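Local coordinates for hydrolase (Burkholderia cenocepacia, PDB 4QKU), which is a putative fumarylacetoacetase of the FAH family, probably hydrolysing fumarylacetoacetate to fumarate and acetoacetate in the last step of phenylalanine and tyrosine breakdown, at residues K218-L223 with R404-D409; V297-Q302 with G314-D319; I337-F342 with T378-G383. One frame throughout, in Å; residues are numbered along the deposited sequence.

In the fold
All three contacts lie in the C-terminal FAA hydrolase region. From the N terminus, residues 218-223 open strand 219-229; 404-409 return to them and close contact 1 across 180 residues. Inside that long loop, contact 2 closes first: 297-302 meet 314-319 where strand 296-297 pairs with strand 317-327. Contact 3 follows in series, as 378-383 come back to strand 335-341, the sheet neighbour of strand 317-327. No pair of contacts crosses along the chain. Contacts 1 and 3 touch where Leu223 meets Cys338, Thr340 and Gly383. Contacts 2 and 3 touch through Asp319 and Asn341. Contacts 1 and 2 stay apart, with nearest atoms about 12 Å distant.

Contact 1 (K218-L223 with R404-D409); sequences KLDIEL and RTFIED
Phe406 lays one face of its ring against Lys218. The CB of Lys218 sits over the ring centre, 3.7 Å from the centroid and only 6° off the ring normal, a CH-pi contact. The lysine chain then runs across the ring: its CG lies 3.6 Å from CE2 of Phe406, and its CE passes the same atom. CG of Phe406 is anti to its own carbonyl carbon (chi1 -69°), which sets the ring against CA and CB of Lys218. At the ring edge, near its plane, lie the carbonyl oxygen of Leu219 and OD2 of Asp220.

The packed side continues at Ile407. Its backbone N donates to O of Leu219 at 2.9 Å, with an N-H...O angle of 170°. Water 1 adds a second backbone link between the same two buried residues, accepting from N of Leu219 at 2.9 Å and donating to O of Ile407 at 2.6 Å. The CD1 of Ile407 presses on the backbone of Asp220 and meets CG2 of Ile221 at 3.8 Å. These two isoleucines cross at about a right angle. Leu413 and Trp257, from two further strands, pack on both of them.

The loose side is the end of Lys218. This residue is partly exposed, and its tip leads away from 404-409.

Asp220 is buried, yet its carboxylate is well supplied. Its OD1 accepts from N of Leu385, while OD2 accepts from N of Leu386 and forms a salt bridge with NE of Arg260. These partners probably favour the charged form. The contact thus joins the start of strand 219-229 to the loop before strand 412-421 by one direct backbone bond, a water and apolar packing, while Asp220 shares Arg260 with Glu222, a predicted calcium ligand.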
ATOM      1  N   LYS B 218     -14.004 -13.888 -16.233  1.00 22.93           N
ATOM      2  CA  LYS B 218     -15.014 -13.434 -15.271  1.00 22.24           C
ATOM      3  C   LYS B 218     -14.646 -12.105 -14.649  1.00 20.91           C
ATOM      4  O   LYS B 218     -14.500 -11.977 -13.432  1.00 20.94           O
ATOM      5  CB  LYS B 218     -15.188 -14.463 -14.177  1.00 23.21           C
ATOM      6  CG  LYS B 218     -15.766 -15.760 -14.695  1.00 25.02           C
ATOM      7  CD  LYS B 218     -15.566 -16.853 -13.673  1.00 26.50           C
ATOM      8  CE  LYS B 218     -16.805 -17.710 -13.529  1.00 27.95           C
ATOM      9  NZ  LYS B 218     -16.448 -19.073 -13.089  1.00 29.43           N
ATOM     10  N   LEU B 219     -14.473 -11.116 -15.505  1.00 19.89           N
ATOM     11  CA  LEU B 219     -14.202  -9.765 -15.085  1.00 19.42           C
ATOM     12  C   LEU B 219     -15.491  -9.147 -14.490  1.00 19.84           C
ATOM     13  O   LEU B 219     -16.600  -9.342 -15.006  1.00 19.77           O
ATOM     14  CB  LEU B 219     -13.709  -8.956 -16.280  1.00 19.13           C
ATOM     15  CG  LEU B 219     -13.278  -7.532 -15.993  1.00 18.64           C
ATOM     16  CD1 LEU B 219     -12.162  -7.471 -14.984  1.00 18.25           C
ATOM     17  CD2 LEU B 219     -12.844  -6.867 -17.276  1.00 19.21           C
ATOM     18  N   ASP B 220     -15.324  -8.432 -13.384  1.00 19.23           N
ATOM     19  CA  ASP B 220     -16.433  -8.032 -12.558  1.00 18.92           C
ATOM     20  C   ASP B 220     -16.159  -6.666 -11.949  1.00 17.96           C
ATOM     21  O   ASP B 220     -15.026  -6.188 -11.924  1.00 16.94           O
ATOM     22  CB  ASP B 220     -16.673  -9.084 -11.457  1.00 19.07           C
ATOM     23  CG  ASP B 220     -18.067  -8.972 -10.799  1.00 19.78           C
ATOM     24  OD1 ASP B 220     -18.884  -8.118 -11.200  1.00 18.91           O
ATOM     25  OD2 ASP B 220     -18.349  -9.764  -9.865  1.00 20.61           O
ATOM     26  N   ILE B 221     -17.236  -6.027 -11.510  1.00 17.90           N
ATOM     27  CA  ILE B 221     -17.162  -4.804 -10.727  1.00 17.50           C
ATOM     28  C   ILE B 221     -17.349  -5.140  -9.290  1.00 17.18           C
ATOM     29  O   ILE B 221     -17.730  -6.261  -8.945  1.00 17.46           O
ATOM     30  CB  ILE B 221     -18.241  -3.789 -11.140  1.00 17.93           C
ATOM     31  CG1 ILE B 221     -19.652  -4.405 -11.130  1.00 18.45           C
ATOM     32  CG2 ILE B 221     -17.945  -3.271 -12.524  1.00 17.94           C
ATOM     33  CD1 ILE B 221     -20.517  -3.832 -10.055  1.00 18.72           C
ATOM     34  N   GLU B 222     -17.040  -4.172  -8.437  1.00 16.87           N
ATOM     35  CA  GLU B 222     -17.438  -4.240  -7.027  1.00 16.17           C
ATOM     36  C   GLU B 222     -17.855  -2.856  -6.583  1.00 15.04           C
ATOM     37  O   GLU B 222     -17.016  -1.961  -6.453  1.00 13.95           O
ATOM     38  CB  GLU B 222     -16.295  -4.762  -6.168  1.00 17.00           C
ATOM     39  CG  GLU B 222     -16.079  -6.274  -6.255  1.00 17.80           C
ATOM     40  CD  GLU B 222     -15.415  -6.843  -5.016  1.00 18.42           C
ATOM     41  OE1 GLU B 222     -15.859  -7.931  -4.578  1.00 19.12           O
ATOM     42  OE2 GLU B 222     -14.469  -6.200  -4.477  1.00 18.64           O
ATOM     43  N   LEU B 223     -19.167  -2.677  -6.414  1.00 14.37           N
ATOM     44  CA  LEU B 223     -19.720  -1.428  -5.889  1.00 13.62           C
ATOM     45  C   LEU B 223     -19.326  -1.175  -4.413  1.00 12.79           C
ATOM     46  O   LEU B 223     -19.643  -1.959  -3.539  1.00 12.24           O
ATOM     47  CB  LEU B 223     -21.245  -1.420  -6.004  1.00 13.75           C
ATOM     48  CG  LEU B 223     -22.000  -0.298  -5.279  1.00 13.63           C
ATOM     49  CD1 LEU B 223     -21.632   1.081  -5.805  1.00 13.41           C
ATOM     50  CD2 LEU B 223     -23.486  -0.554  -5.442  1.00 14.21           C
ATOM     51  N   ARG B 404     -25.733 -10.348 -20.201  1.00 22.00           N
ATOM     52  CA  ARG B 404     -24.412 -10.472 -19.631  1.00 21.09           C
ATOM     53  C   ARG B 404     -24.402 -11.446 -18.469  1.00 21.13           C
ATOM     54  O   ARG B 404     -25.377 -11.530 -17.700  1.00 21.30           O
ATOM     55  CB  ARG B 404     -23.937  -9.119 -19.095  1.00 20.15           C
ATOM     56  CG  ARG B 404     -23.514  -8.124 -20.158  1.00 20.29           C
ATOM     57  CD  ARG B 404     -22.193  -8.509 -20.861  1.00 20.42           C
ATOM     58  NE  ARG B 404     -21.828  -7.475 -21.831  1.00 20.29           N
ATOM     59  CZ  ARG B 404     -22.389  -7.330 -23.036  1.00 21.13           C
ATOM     60  NH1 ARG B 404     -23.321  -8.181 -23.479  1.00 21.85           N
ATOM     61  NH2 ARG B 404     -22.018  -6.324 -23.814  1.00 21.18           N
ATOM     62  N   THR B 405     -23.288 -12.176 -18.340  1.00 21.04           N
ATOM     63  CA  THR B 405     -22.871 -12.748 -17.058  1.00 20.74           C
ATOM     64  C   THR B 405     -21.780 -11.834 -16.493  1.00 19.41           C
ATOM     65  O   THR B 405     -22.057 -11.019 -15.633  1.00 19.17           O
ATOM     66  CB  THR B 405     -22.363 -14.198 -17.183  1.00 21.37           C
ATOM     67  OG1 THR B 405     -21.373 -14.265 -18.209  1.00 21.75           O
ATOM     68  CG2 THR B 405     -23.510 -15.128 -17.539  1.00 22.20           C
ATOM     69  N   PHE B 406     -20.557 -11.953 -16.989  1.00 18.82           N
ATOM     70  CA  PHE B 406     -19.495 -11.041 -16.577  1.00 17.88           C
ATOM     71  C   PHE B 406     -19.219  -9.991 -17.637  1.00 17.90           C
ATOM     72  O   PHE B 406     -19.782 -10.050 -18.725  1.00 18.81           O
ATOM     73  CB  PHE B 406     -18.253 -11.835 -16.184  1.00 17.48           C
ATOM     74  CG  PHE B 406     -18.445 -12.619 -14.933  1.00 17.09           C
ATOM     75  CD1 PHE B 406     -18.264 -12.027 -13.697  1.00 16.38           C
ATOM     76  CD2 PHE B 406     -18.859 -13.941 -14.996  1.00 17.51           C
ATOM     77  CE1 PHE B 406     -18.465 -12.734 -12.532  1.00 16.43           C
ATOM     78  CE2 PHE B 406     -19.067 -14.659 -13.834  1.00 17.46           C
ATOM     79  CZ  PHE B 406     -18.870 -14.053 -12.597  1.00 16.96           C
ATOM     80  N   ILE B 407     -18.352  -9.031 -17.332  1.00 17.10           N
ATOM     81  CA  ILE B 407     -18.134  -7.894 -18.221  1.00 16.87           C
ATOM     82  C   ILE B 407     -17.401  -8.301 -19.499  1.00 17.62           C
ATOM     83  O   ILE B 407     -16.446  -9.099 -19.479  1.00 17.43           O
ATOM     84  CB  ILE B 407     -17.315  -6.786 -17.539  1.00 16.12           C
ATOM     85  CG1 ILE B 407     -17.991  -6.313 -16.255  1.00 15.77           C
ATOM     86  CG2 ILE B 407     -17.160  -5.589 -18.437  1.00 16.14           C
ATOM     87  CD1 ILE B 407     -16.999  -5.671 -15.302  1.00 15.16           C
ATOM     88  N   GLU B 408     -17.834  -7.693 -20.600  1.00 18.23           N
ATOM     89  CA  GLU B 408     -17.286  -7.952 -21.903  1.00 18.68           C
ATOM     90  C   GLU B 408     -16.514  -6.733 -22.417  1.00 18.68           C
ATOM     91  O   GLU B 408     -16.827  -5.579 -22.085  1.00 18.05           O
ATOM     92  CB  GLU B 408     -18.421  -8.341 -22.837  1.00 19.62           C
ATOM     93  CG  GLU B 408     -18.955  -9.724 -22.502  1.00 20.13           C
ATOM     94  CD  GLU B 408     -20.097 -10.175 -23.398  1.00 21.31           C
ATOM     95  OE1 GLU B 408     -20.263  -9.622 -24.501  1.00 21.77           O
ATOM     96  OE2 GLU B 408     -20.824 -11.118 -23.012  1.00 22.26           O
ATOM     97  N   ASP B 409     -15.535  -7.011 -23.270  1.00 18.91           N
ATOM     98  CA  ASP B 409     -14.700  -5.993 -23.854  1.00 18.94           C
ATOM     99  C   ASP B 409     -15.579  -4.897 -24.464  1.00 19.32           C
ATOM    100  O   ASP B 409     -16.588  -5.177 -25.130  1.00 19.67           O
ATOM    101  CB  ASP B 409     -13.750  -6.608 -24.919  1.00 19.76           C
ATOM    102  CG  ASP B 409     -12.631  -7.477 -24.304  1.00 19.84           C
ATOM    103  OD1 ASP B 409     -12.547  -7.599 -23.049  1.00 19.25           O
ATOM    104  OD2 ASP B 409     -11.827  -8.050 -25.083  1.00 20.74           O
TER
HETATM  105  O   HOH W   1     -15.489 -11.188 -18.182  1.00 25.44           O

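Contact 2 (V297-Q302 with G314-D319); sequences VAQPEQ and GKHAFD
The side-chain amide of Gln299 grips the backbone of 314-319 twice. Its OE1 accepts from N of His316 at 2.8 Å, with an N-H...O angle of 161°. Its NE2 donates to O of Gly314 at 3.2 Å. A bend at chi2 (-88°) turns the amide to reach both groups. NE2 also lies at the edge of the His316 ring, in its plane.

Next comes an antiparallel hydrogen-bonded pair, Val297 with Ala317. N of Val297 donates to O of Ala317 at 2.9 Å. N of Ala317 returns a bond to O of Val297 at 3.1 Å.

Packing surrounds these bonds. CB of Ala317 touches CA of Gln299 at 3.6 Å, and CG2 of Val297 meets the same methyl at 4.0 Å. CB of Lys315 rests on O of Val297.

Beyond the two segments, ND1 of His316 bonds to Glu245, and OD1 of Asp319 to Asn341. The contact is structural packing, far from the predicted active site. With both ends of its amide engaged, Gln299 extends the short strand pairing by side-chain bonds to the backbone just before strand 317-327.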
ATOM      1  N   VAL B 297     -27.493   8.626   9.563  1.00 16.91           N
ATOM      2  CA  VAL B 297     -28.607   7.814  10.081  1.00 17.37           C
ATOM      3  C   VAL B 297     -28.113   6.705  10.987  1.00 17.33           C
ATOM      4  O   VAL B 297     -26.928   6.454  11.080  1.00 16.36           O
ATOM      5  CB  VAL B 297     -29.486   7.196   8.960  1.00 17.60           C
ATOM      6  CG1 VAL B 297     -30.231   8.279   8.173  1.00 17.81           C
ATOM      7  CG2 VAL B 297     -28.646   6.327   8.023  1.00 17.26           C
ATOM      8  N   ALA B 298     -29.058   6.044  11.653  1.00 18.06           N
ATOM      9  CA  ALA B 298     -28.747   4.948  12.567  1.00 18.04           C
ATOM     10  C   ALA B 298     -28.208   3.749  11.791  1.00 17.82           C
ATOM     11  O   ALA B 298     -28.846   3.251  10.880  1.00 16.99           O
ATOM     12  CB  ALA B 298     -29.979   4.543  13.362  1.00 18.37           C
ATOM     13  N   GLN B 299     -27.020   3.287  12.181  1.00 18.19           N
ATOM     14  CA  GLN B 299     -26.434   2.070  11.604  1.00 17.82           C
ATOM     15  C   GLN B 299     -27.238   0.851  12.039  1.00 17.73           C
ATOM     16  O   GLN B 299     -28.044   0.946  12.959  1.00 18.29           O
ATOM     17  CB  GLN B 299     -24.988   1.900  12.036  1.00 18.02           C
ATOM     18  CG  GLN B 299     -24.774   1.824  13.536  1.00 18.50           C
ATOM     19  CD  GLN B 299     -24.585   3.188  14.165  1.00 18.96           C
ATOM     20  OE1 GLN B 299     -24.988   4.208  13.610  1.00 18.50           O
ATOM     21  NE2 GLN B 299     -23.962   3.208  15.348  1.00 19.57           N
ATOM     22  N   PRO B 300     -27.047  -0.293  11.356  1.00 17.13           N
ATOM     23  CA  PRO B 300     -27.806  -1.491  11.751  1.00 17.43           C
ATOM     24  C   PRO B 300     -27.426  -1.940  13.144  1.00 17.96           C
ATOM     25  O   PRO B 300     -26.316  -1.641  13.608  1.00 17.74           O
ATOM     26  CB  PRO B 300     -27.372  -2.547  10.731  1.00 16.85           C
ATOM     27  CG  PRO B 300     -26.864  -1.784   9.568  1.00 16.42           C
ATOM     28  CD  PRO B 300     -26.355  -0.469  10.071  1.00 16.32           C
ATOM     29  N   GLU B 301     -28.336  -2.661  13.789  1.00 18.75           N
ATOM     30  CA  GLU B 301     -28.066  -3.246  15.091  1.00 19.30           C
ATOM     31  C   GLU B 301     -26.956  -4.280  14.870  1.00 19.17           C
ATOM     32  O   GLU B 301     -26.917  -4.932  13.826  1.00 19.39           O
ATOM     33  CB  GLU B 301     -29.327  -3.886  15.688  1.00 19.53           C
ATOM     34  N   GLN B 302     -26.031  -4.396  15.819  1.00 18.83           N
ATOM     35  CA  GLN B 302     -24.963  -5.400  15.721  1.00 18.37           C
ATOM     36  C   GLN B 302     -25.211  -6.464  16.757  1.00 18.44           C
ATOM     37  O   GLN B 302     -25.500  -6.162  17.914  1.00 18.74           O
ATOM     38  CB  GLN B 302     -23.583  -4.774  15.931  1.00 17.94           C
ATOM     39  CG  GLN B 302     -23.252  -3.710  14.905  1.00 17.38           C
ATOM     40  CD  GLN B 302     -21.818  -3.240  15.030  1.00 17.04           C
ATOM     41  OE1 GLN B 302     -21.441  -2.715  16.059  1.00 16.86           O
ATOM     42  NE2 GLN B 302     -21.009  -3.429  13.971  1.00 16.73           N
ATOM     43  N   GLY B 314     -24.482   6.838  19.109  1.00 22.36           N
ATOM     44  CA  GLY B 314     -24.991   7.745  18.106  1.00 22.23           C
ATOM     45  C   GLY B 314     -25.102   7.129  16.731  1.00 21.85           C
ATOM     46  O   GLY B 314     -25.054   5.914  16.568  1.00 22.06           O
ATOM     47  N   LYS B 315     -25.251   7.991  15.743  1.00 21.96           N
ATOM     48  CA  LYS B 315     -25.554   7.600  14.395  1.00 22.19           C
ATOM     49  C   LYS B 315     -24.292   7.749  13.584  1.00 20.89           C
ATOM     50  O   LYS B 315     -23.707   8.844  13.521  1.00 21.52           O
ATOM     51  CB  LYS B 315     -26.669   8.496  13.865  1.00 23.78           C
ATOM     52  CG  LYS B 315     -27.907   8.436  14.740  1.00 25.48           C
ATOM     53  CD  LYS B 315     -28.997   9.392  14.277  1.00 27.28           C
ATOM     54  CE  LYS B 315     -30.267   9.165  15.072  1.00 28.80           C
ATOM     55  NZ  LYS B 315     -31.431   9.857  14.437  1.00 30.60           N
ATOM     56  N   HIS B 316     -23.859   6.661  12.967  1.00 19.59           N
ATOM     57  CA  HIS B 316     -22.632   6.696  12.215  1.00 19.12           C
ATOM     58  C   HIS B 316     -22.746   6.078  10.831  1.00 18.50           C
ATOM     59  O   HIS B 316     -21.719   5.873  10.182  1.00 17.66           O
ATOM     60  CB  HIS B 316     -21.525   6.018  13.023  1.00 19.44           C
ATOM     61  CG  HIS B 316     -21.235   6.701  14.325  1.00 19.95           C
ATOM     62  ND1 HIS B 316     -20.409   7.803  14.415  1.00 20.42           N
ATOM     63  CD2 HIS B 316     -21.701   6.479  15.574  1.00 20.00           C
ATOM     64  CE1 HIS B 316     -20.383   8.233  15.663  1.00 20.34           C
ATOM     65  NE2 HIS B 316     -21.141   7.432  16.389  1.00 20.54           N
ATOM     66  N   ALA B 317     -23.971   5.824  10.363  1.00 18.13           N
ATOM     67  CA  ALA B 317     -24.219   5.364   8.998  1.00 18.26           C
ATOM     68  C   ALA B 317     -24.614   6.556   8.139  1.00 18.56           C
ATOM     69  O   ALA B 317     -24.929   7.592   8.681  1.00 19.10           O
ATOM     70  CB  ALA B 317     -25.327   4.332   8.983  1.00 18.50           C
ATOM     71  N   PHE B 318     -24.579   6.424   6.810  1.00 18.73           N
ATOM     72  CA  PHE B 318     -25.015   7.495   5.918  1.00 18.68           C
ATOM     73  C   PHE B 318     -25.930   6.957   4.860  1.00 18.88           C
ATOM     74  O   PHE B 318     -25.745   5.853   4.361  1.00 18.54           O
ATOM     75  CB  PHE B 318     -23.831   8.223   5.300  1.00 19.08           C
ATOM     76  CG  PHE B 318     -23.023   8.966   6.307  1.00 19.50           C
ATOM     77  CD1 PHE B 318     -22.035   8.320   7.027  1.00 19.73           C
ATOM     78  CD2 PHE B 318     -23.295  10.282   6.591  1.00 20.02           C
ATOM     79  CE1 PHE B 318     -21.321   8.984   8.011  1.00 20.03           C
ATOM     80  CE2 PHE B 318     -22.571  10.961   7.559  1.00 20.71           C
ATOM     81  CZ  PHE B 318     -21.582  10.313   8.267  1.00 20.64           C
ATOM     82  N   ASP B 319     -26.932   7.768   4.532  1.00 19.62           N
ATOM     83  CA  ASP B 319     -28.021   7.418   3.624  1.00 19.75           C
ATOM     84  C   ASP B 319     -27.612   7.821   2.209  1.00 19.23           C
ATOM     85  O   ASP B 319     -27.878   8.932   1.754  1.00 20.88           O
ATOM     86  CB  ASP B 319     -29.267   8.157   4.084  1.00 20.60           C
ATOM     87  CG  ASP B 319     -30.512   7.807   3.298  1.00 21.10           C
ATOM     88  OD1 ASP B 319     -30.482   7.017   2.352  1.00 21.50           O
ATOM     89  OD2 ASP B 319     -31.566   8.380   3.646  1.00 23.23           O
TER

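Contact 3 (I337-F342 with T378-G383); sequences ICRTNF and TKDSFG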
ATOM      1  N   ILE B 337     -28.174  -2.164 -13.162  1.00 21.53           N
ATOM      2  CA  ILE B 337     -28.057  -3.544 -12.710  1.00 21.81           C
ATOM      3  C   ILE B 337     -28.093  -3.684 -11.199  1.00 22.03           C
ATOM      4  O   ILE B 337     -28.283  -4.780 -10.685  1.00 22.22           O
ATOM      5  CB  ILE B 337     -26.798  -4.228 -13.299  1.00 21.76           C
ATOM      6  CG1 ILE B 337     -25.507  -3.562 -12.789  1.00 21.59           C
ATOM      7  CG2 ILE B 337     -26.838  -4.203 -14.822  1.00 21.94           C
ATOM      8  CD1 ILE B 337     -24.231  -4.306 -13.146  1.00 21.44           C
ATOM      9  N   CYS B 338     -27.869  -2.594 -10.477  1.00 22.60           N
ATOM     10  CA  CYS B 338     -27.849  -2.650  -9.015  1.00 23.41           C
ATOM     11  C   CYS B 338     -28.353  -1.344  -8.451  1.00 23.34           C
ATOM     12  O   CYS B 338     -27.932  -0.275  -8.879  1.00 24.39           O
ATOM     13  CB  CYS B 338     -26.436  -2.922  -8.486  1.00 23.54           C
ATOM     14  SG  CYS B 338     -26.289  -2.826  -6.673  1.00 26.55           S
ATOM     15  N   ARG B 339     -29.280  -1.433  -7.512  1.00 23.35           N
ATOM     16  CA  ARG B 339     -29.695  -0.289  -6.731  1.00 23.32           C
ATOM     17  C   ARG B 339     -29.576  -0.692  -5.283  1.00 21.86           C
ATOM     18  O   ARG B 339     -30.147  -1.693  -4.857  1.00 22.29           O
ATOM     19  CB  ARG B 339     -31.142   0.099  -7.062  1.00 25.53           C
ATOM     20  CG  ARG B 339     -31.284   1.068  -8.228  1.00 27.45           C
ATOM     21  CD  ARG B 339     -32.444   0.698  -9.181  1.00 29.97           C
ATOM     22  NE  ARG B 339     -32.087  -0.412 -10.099  1.00 32.08           N
ATOM     23  CZ  ARG B 339     -32.749  -1.567 -10.267  1.00 33.34           C
ATOM     24  NH1 ARG B 339     -33.843  -1.865  -9.583  1.00 33.25           N
ATOM     25  NH2 ARG B 339     -32.276  -2.455 -11.142  1.00 34.44           N
ATOM     26  N   THR B 340     -28.833   0.067  -4.509  1.00 20.07           N
ATOM     27  CA  THR B 340     -28.736  -0.265  -3.104  1.00 19.63           C
ATOM     28  C   THR B 340     -28.467   1.022  -2.316  1.00 19.10           C
ATOM     29  O   THR B 340     -28.618   2.136  -2.857  1.00 19.97           O
ATOM     30  CB  THR B 340     -27.685  -1.401  -2.871  1.00 19.15           C
ATOM     31  OG1 THR B 340     -27.802  -1.903  -1.544  1.00 18.67           O
ATOM     32  CG2 THR B 340     -26.239  -0.917  -3.129  1.00 18.51           C
ATOM     33  N   ASN B 341     -28.091   0.881  -1.048  1.00 18.21           N
ATOM     34  CA  ASN B 341     -27.806   2.038  -0.221  1.00 17.83           C
ATOM     35  C   ASN B 341     -26.666   1.756   0.751  1.00 17.17           C
ATOM     36  O   ASN B 341     -26.548   0.638   1.269  1.00 16.27           O
ATOM     37  CB  ASN B 341     -29.079   2.462   0.535  1.00 18.03           C
ATOM     38  CG  ASN B 341     -28.959   3.849   1.169  1.00 18.10           C
ATOM     39  OD1 ASN B 341     -28.182   4.070   2.091  1.00 17.45           O
ATOM     40  ND2 ASN B 341     -29.744   4.784   0.680  1.00 18.56           N
ATOM     41  N   PHE B 342     -25.864   2.789   1.016  1.00 17.14           N
ATOM     42  CA  PHE B 342     -24.739   2.703   1.951  1.00 17.71           C
ATOM     43  C   PHE B 342     -25.126   2.437   3.409  1.00 18.35           C
ATOM     44  O   PHE B 342     -24.343   1.851   4.153  1.00 18.50           O
ATOM     45  CB  PHE B 342     -23.926   4.005   1.903  1.00 17.89           C
ATOM     46  CG  PHE B 342     -22.619   3.949   2.658  1.00 17.71           C
ATOM     47  CD1 PHE B 342     -21.660   2.990   2.342  1.00 17.52           C
ATOM     48  CD2 PHE B 342     -22.333   4.860   3.661  1.00 17.73           C
ATOM     49  CE1 PHE B 342     -20.457   2.927   3.022  1.00 16.76           C
ATOM     50  CE2 PHE B 342     -21.115   4.803   4.334  1.00 17.78           C
ATOM     51  CZ  PHE B 342     -20.177   3.839   4.001  1.00 16.97           C
ATOM     52  N   THR B 378     -32.052  -7.712  -1.383  1.00 26.01           N
ATOM     53  CA  THR B 378     -32.800  -8.173  -2.562  1.00 26.08           C
ATOM     54  C   THR B 378     -31.877  -8.460  -3.741  1.00 25.24           C
ATOM     55  O   THR B 378     -30.785  -7.914  -3.834  1.00 24.40           O
ATOM     56  CB  THR B 378     -33.896  -7.161  -2.982  1.00 26.33           C
ATOM     57  OG1 THR B 378     -33.304  -5.890  -3.292  1.00 26.62           O
ATOM     58  CG2 THR B 378     -34.896  -6.967  -1.860  1.00 26.45           C
ATOM     59  N   LYS B 379     -32.363  -9.292  -4.661  1.00 25.72           N
ATOM     60  CA  LYS B 379     -31.599  -9.735  -5.838  1.00 25.02           C
ATOM     61  C   LYS B 379     -31.210  -8.589  -6.774  1.00 24.17           C
ATOM     62  O   LYS B 379     -30.284  -8.738  -7.558  1.00 25.01           O
ATOM     63  CB  LYS B 379     -32.352 -10.833  -6.628  1.00 25.30           C
ATOM     64  N   ASP B 380     -31.886  -7.447  -6.702  1.00 23.55           N
ATOM     65  CA  ASP B 380     -31.507  -6.286  -7.526  1.00 23.03           C
ATOM     66  C   ASP B 380     -30.641  -5.265  -6.776  1.00 21.16           C
ATOM     67  O   ASP B 380     -30.446  -4.132  -7.241  1.00 21.45           O
ATOM     68  CB  ASP B 380     -32.741  -5.624  -8.184  1.00 23.92           C
ATOM     69  CG  ASP B 380     -33.738  -5.046  -7.175  1.00 25.29           C
ATOM     70  OD1 ASP B 380     -33.482  -5.010  -5.927  1.00 24.43           O
ATOM     71  OD2 ASP B 380     -34.817  -4.593  -7.658  1.00 27.50           O
ATOM     72  N   SER B 381     -30.113  -5.654  -5.623  1.00 19.69           N
ATOM     73  CA  SER B 381     -29.308  -4.740  -4.822  1.00 18.55           C
ATOM     74  C   SER B 381     -27.917  -5.285  -4.502  1.00 17.45           C
ATOM     75  O   SER B 381     -27.210  -4.742  -3.637  1.00 17.19           O
ATOM     76  CB  SER B 381     -30.059  -4.400  -3.531  1.00 18.54           C
ATOM     77  OG  SER B 381     -30.208  -5.560  -2.737  1.00 18.67           O
ATOM     78  N   PHE B 382     -27.508  -6.336  -5.204  1.00 16.75           N
ATOM     79  CA  PHE B 382     -26.199  -6.931  -4.967  1.00 15.80           C
ATOM     80  C   PHE B 382     -25.178  -6.145  -5.764  1.00 15.23           C
ATOM     81  O   PHE B 382     -25.433  -5.806  -6.922  1.00 15.94           O
ATOM     82  CB  PHE B 382     -26.150  -8.379  -5.411  1.00 15.86           C
ATOM     83  CG  PHE B 382     -27.102  -9.287  -4.703  1.00 16.39           C
ATOM     84  CD1 PHE B 382     -27.698  -8.935  -3.498  1.00 16.30           C
ATOM     85  CD2 PHE B 382     -27.383 -10.550  -5.245  1.00 16.85           C
ATOM     86  CE1 PHE B 382     -28.561  -9.820  -2.863  1.00 16.80           C
ATOM     87  CE2 PHE B 382     -28.252 -11.436  -4.613  1.00 17.39           C
ATOM     88  CZ  PHE B 382     -28.838 -11.076  -3.415  1.00 17.23           C
ATOM     89  N   GLY B 383     -24.026  -5.885  -5.165  1.00 14.21           N
ATOM     90  CA  GLY B 383     -23.040  -4.956  -5.709  1.00 13.69           C
ATOM     91  C   GLY B 383     -21.966  -5.534  -6.629  1.00 13.43           C
ATOM     92  O   GLY B 383     -20.984  -4.856  -6.918  1.00 12.42           O
TER
HETATM   93  O   HOH W   2     -32.688  -2.251  -4.981  1.00 17.89           O
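Cys338 packs against the chain that follows a turn, at Ser381 to Gly383. Its CB lies 3.4 Å from O of Phe382. SG stands anti to the backbone N (chi1 174°), and this brings the sulphur against the chain just after the turn. There it comes within 3.1 Å of O of Phe382 and also meets C of Ser381 and CA of Gly383. A classic beta bulge in strand 335-341 sets Ile337 and Cys338 together opposite Val324, and Leu223 packs on Cys338 as well.

The backbone beside it carries the main bond of the contact. N of Arg339 donates to O of Asp380 at 3.0 Å, nearly straight (172°) and in the carbonyl plane. CA of Cys338 makes a C-H...O contact with the same oxygen. In the other direction, CA of Ser381 approaches O of Arg339 at 3.2 Å, again as a C-H...O contact.

NH1 of the exposed Arg339 also forms a salt bridge with OD2 of Asp380 at 3.5 Å, while its NE is held by Ser336. The guanidinium and carboxylate planes are 77° apart. Water 2 donates both to O of Arg339 and to OD1 of Asp380.

The segment 378-383 begins with a type I beta turn from Thr378 to Ser381. O of Thr378 accepts from both N and OG of Ser381, and OG1 of Thr378 bonds to OD1 of Asp380 at 2.8 Å. CB of Thr340 rests 3.5 Å from O of Ser381.

Gly383 lies close to Thr373 and His156, a predicted substrate-binding residue and the predicted proton acceptor. One backbone bond, a bridging water and a salt bridge thus hold an internally braced turn to strand 335-341, and the far end of that segment borders the predicted active site.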